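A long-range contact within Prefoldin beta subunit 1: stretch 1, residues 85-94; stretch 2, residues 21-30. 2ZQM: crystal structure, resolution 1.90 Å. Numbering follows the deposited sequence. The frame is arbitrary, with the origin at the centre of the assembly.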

# COMPACT_ATOMS: atom_id res chain seq x y z
N ARG A 85 -24.09 0.37 1.45
CA ARG A 85 -23.00 0.21 2.39
C ARG A 85 -22.71 1.50 3.11
O ARG A 85 -22.46 1.51 4.31
CB ARG A 85 -21.74 -0.27 1.67
CG ARG A 85 -21.83 -1.69 1.13
CD ARG A 85 -20.53 -2.10 0.48
NE ARG A 85 -19.42 -1.97 1.42
CZ ARG A 85 -18.15 -1.82 1.04
NH1 ARG A 85 -17.85 -1.78 -0.25
NH2 ARG A 85 -17.20 -1.69 1.96
N LEU A 86 -22.75 2.61 2.38
CA LEU A 86 -22.48 3.91 2.96
C LEU A 86 -23.51 4.22 4.04
O LEU A 86 -23.16 4.68 5.13
CB LEU A 86 -22.52 4.99 1.87
CG LEU A 86 -22.31 6.42 2.38
CD1 LEU A 86 -20.94 6.49 3.03
CD2 LEU A 86 -22.43 7.43 1.23
N ASN A 87 -24.79 3.97 3.77
CA ASN A 87 -25.82 4.24 4.76
C ASN A 87 -25.63 3.43 6.03
O ASN A 87 -25.81 3.96 7.12
CB ASN A 87 -27.21 3.96 4.18
CG ASN A 87 -27.61 4.97 3.14
OD1 ASN A 87 -26.98 6.02 3.01
ND2 ASN A 87 -28.68 4.67 2.41
N ALA A 88 -25.28 2.16 5.91
CA ALA A 88 -25.08 1.33 7.09
C ALA A 88 -23.95 1.89 7.95
O ALA A 88 -24.08 1.97 9.18
CB ALA A 88 -24.77 -0.10 6.68
N LEU A 89 -22.86 2.30 7.31
CA LEU A 89 -21.72 2.87 8.04
C LEU A 89 -22.09 4.20 8.70
O LEU A 89 -21.63 4.50 9.80
CB LEU A 89 -20.52 3.06 7.09
CG LEU A 89 -19.81 1.76 6.71
CD1 LEU A 89 -18.83 1.98 5.55
CD2 LEU A 89 -19.08 1.21 7.93
N GLU A 90 -22.91 5.00 8.02
CA GLU A 90 -23.34 6.28 8.58
C GLU A 90 -24.24 6.01 9.79
O GLU A 90 -24.25 6.79 10.73
CB GLU A 90 -24.09 7.12 7.54
CG GLU A 90 -23.16 7.69 6.46
CD GLU A 90 -23.90 8.45 5.37
OE1 GLU A 90 -25.10 8.19 5.14
OE2 GLU A 90 -23.26 9.31 4.72
N ARG A 91 -25.00 4.92 9.76
CA ARG A 91 -25.85 4.59 10.91
C ARG A 91 -24.95 4.19 12.08
O ARG A 91 -25.22 4.57 13.21
CB ARG A 91 -26.84 3.47 10.58
CG ARG A 91 -28.03 3.95 9.75
CD ARG A 91 -29.15 2.92 9.71
NE ARG A 91 -28.79 1.76 8.90
CZ ARG A 91 -28.95 1.68 7.58
NH1 ARG A 91 -29.48 2.70 6.90
NH2 ARG A 91 -28.57 0.59 6.94
N GLN A 92 -23.89 3.43 11.80
CA GLN A 92 -22.95 3.04 12.87
C GLN A 92 -22.27 4.30 13.43
O GLN A 92 -22.11 4.43 14.65
CB GLN A 92 -21.88 2.11 12.33
CG GLN A 92 -22.38 0.72 11.96
CD GLN A 92 -21.25 -0.28 11.85
OE1 GLN A 92 -20.66 -0.44 10.79
NE2 GLN A 92 -20.94 -0.94 12.96
N GLU A 93 -21.86 5.20 12.54
CA GLU A 93 -21.21 6.45 12.95
C GLU A 93 -22.11 7.28 13.87
O GLU A 93 -21.66 7.77 14.91
CB GLU A 93 -20.82 7.27 11.72
CG GLU A 93 -20.34 8.68 12.06
CD GLU A 93 -19.95 9.49 10.83
OE1 GLU A 93 -20.62 9.37 9.79
OE2 GLU A 93 -18.98 10.27 10.91
N LYS A 94 -23.36 7.45 13.47
CA LYS A 94 -24.32 8.22 14.26
C LYS A 94 -24.49 7.58 15.65
O LYS A 94 -24.57 8.27 16.65
CB LYS A 94 -25.67 8.27 13.55
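Stretch 2, residues 21-30: QLQLVVQQKQ

How does the backbone of stretch 2 run against stretch 1? Both stretches are helical throughout, each a segment of a longer helix, with backbone hydrogen bonds such as K29 N to V25 O (2.8 Å) and E93 N to L89 O (2.8 Å) holding the turns. The helices are nearly antiparallel: their N-to-C directions differ by 160°, the signed crossing angle is -160°, and the axes approach to 9.4 Å. The register agrees with that direction, with L89 CA 5.8 Å from K29 CA and, one turn on, E93 CA 6.4 Å from V25 CA.

What fills the space between the backbones? L89 and V25 both direct their CA-to-CB bonds toward the opposite helix. L89 CD1 lies 3.8 Å from K29 CA, and its CD2 is 3.7 Å from Q28 OE1. V25 CG1 packs against the backbone of stretch 1, 3.7 Å from L89 O and 3.9 Å from E93 N, so the small branched side chain fits closely against that turn.

How do two charged residues belong to such an interface? K29 and E93 start sideways, but their ends come nearer the other helix and meet in a salt bridge, K29 NZ to E93 OE1 at 2.8 Å; a second, weak hydrogen bond runs from K29 NZ to E93 OE2 at 3.2 Å. Each is also a knob in a hole: K29 sits among L86, L89, E90 and E93, and E93 among L22, V25, V26 and K29.

Do the aliphatic parts of these side chains contribute as well? They do, because the charged tips are reached along carbon chains that pack on their neighbours. K29 CG is 3.5 Å from L86 CD1, and K29 CD is 3.8 Å from E90 CG. On the glutamate, E93 CG lies 4.0 Å from L22 CD1.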

# COMPACT_ATOMS: atom_id res chain seq x y z
N GLN A 21 -12.81 3.46 17.94
CA GLN A 21 -13.79 2.75 17.13
C GLN A 21 -14.41 3.69 16.10
O GLN A 21 -14.61 3.32 14.94
CB GLN A 21 -14.86 2.14 18.05
CG GLN A 21 -14.39 0.91 18.84
CD GLN A 21 -15.30 0.56 20.02
OE1 GLN A 21 -16.47 0.93 20.04
NE2 GLN A 21 -14.75 -0.16 21.00
N LEU A 22 -14.71 4.93 16.50
CA LEU A 22 -15.31 5.90 15.57
C LEU A 22 -14.31 6.25 14.46
O LEU A 22 -14.66 6.40 13.29
CB LEU A 22 -15.73 7.18 16.31
CG LEU A 22 -16.24 8.35 15.47
CD1 LEU A 22 -17.54 7.98 14.78
CD2 LEU A 22 -16.46 9.57 16.36
N GLN A 23 -13.05 6.41 14.85
CA GLN A 23 -12.01 6.72 13.88
C GLN A 23 -12.03 5.65 12.77
O GLN A 23 -11.96 5.96 11.58
CB GLN A 23 -10.66 6.74 14.59
CG GLN A 23 -9.53 7.39 13.83
CD GLN A 23 -8.23 7.34 14.60
OE1 GLN A 23 -8.20 7.64 15.80
NE2 GLN A 23 -7.15 6.96 13.93
N LEU A 24 -12.13 4.38 13.17
CA LEU A 24 -12.15 3.29 12.20
C LEU A 24 -13.40 3.34 11.31
O LEU A 24 -13.31 3.24 10.08
CB LEU A 24 -12.09 1.94 12.91
CG LEU A 24 -12.29 0.68 12.05
CD1 LEU A 24 -11.18 0.58 10.98
CD2 LEU A 24 -12.29 -0.55 12.95
N VAL A 25 -14.57 3.51 11.93
CA VAL A 25 -15.81 3.58 11.17
C VAL A 25 -15.76 4.71 10.16
O VAL A 25 -16.21 4.56 9.02
CB VAL A 25 -17.03 3.78 12.12
CG1 VAL A 25 -18.29 4.17 11.32
CG2 VAL A 25 -17.30 2.48 12.89
N VAL A 26 -15.19 5.83 10.57
CA VAL A 26 -15.08 6.98 9.68
C VAL A 26 -14.14 6.66 8.52
O VAL A 26 -14.40 7.04 7.37
CB VAL A 26 -14.60 8.23 10.46
CG1 VAL A 26 -14.20 9.34 9.49
CG2 VAL A 26 -15.74 8.72 11.35
N GLN A 27 -13.05 5.95 8.80
CA GLN A 27 -12.13 5.57 7.74
C GLN A 27 -12.85 4.60 6.79
O GLN A 27 -12.65 4.65 5.57
CB GLN A 27 -10.88 4.91 8.30
CG GLN A 27 -10.11 5.78 9.29
CD GLN A 27 -8.91 5.07 9.89
OE1 GLN A 27 -8.95 3.87 10.18
NE2 GLN A 27 -7.83 5.81 10.12
N GLN A 28 -13.68 3.71 7.33
CA GLN A 28 -14.39 2.77 6.46
C GLN A 28 -15.39 3.53 5.61
O GLN A 28 -15.55 3.24 4.42
CB GLN A 28 -15.13 1.70 7.28
CG GLN A 28 -14.22 0.79 8.09
CD GLN A 28 -14.98 -0.16 9.00
OE1 GLN A 28 -15.97 0.21 9.63
NE2 GLN A 28 -14.50 -1.39 9.10
N LYS A 29 -16.06 4.49 6.23
CA LYS A 29 -17.05 5.29 5.52
C LYS A 29 -16.39 6.08 4.38
O LYS A 29 -16.92 6.14 3.26
CB LYS A 29 -17.74 6.26 6.49
CG LYS A 29 -18.88 7.04 5.84
CD LYS A 29 -19.44 8.14 6.74
CE LYS A 29 -18.42 9.23 6.98
NZ LYS A 29 -19.03 10.35 7.75
N GLN A 30 -15.24 6.68 4.67
CA GLN A 30 -14.54 7.47 3.66
C GLN A 30 -14.02 6.62 2.50
O GLN A 30 -13.96 7.09 1.37
CB GLN A 30 -13.40 8.24 4.32
CG GLN A 30 -13.90 9.22 5.36
CD GLN A 30 -12.78 9.97 6.06
OE1 GLN A 30 -11.66 9.48 6.17
NE2 GLN A 30 -13.10 11.17 6.54
O HOH W 1 -21.37 11.87 5.80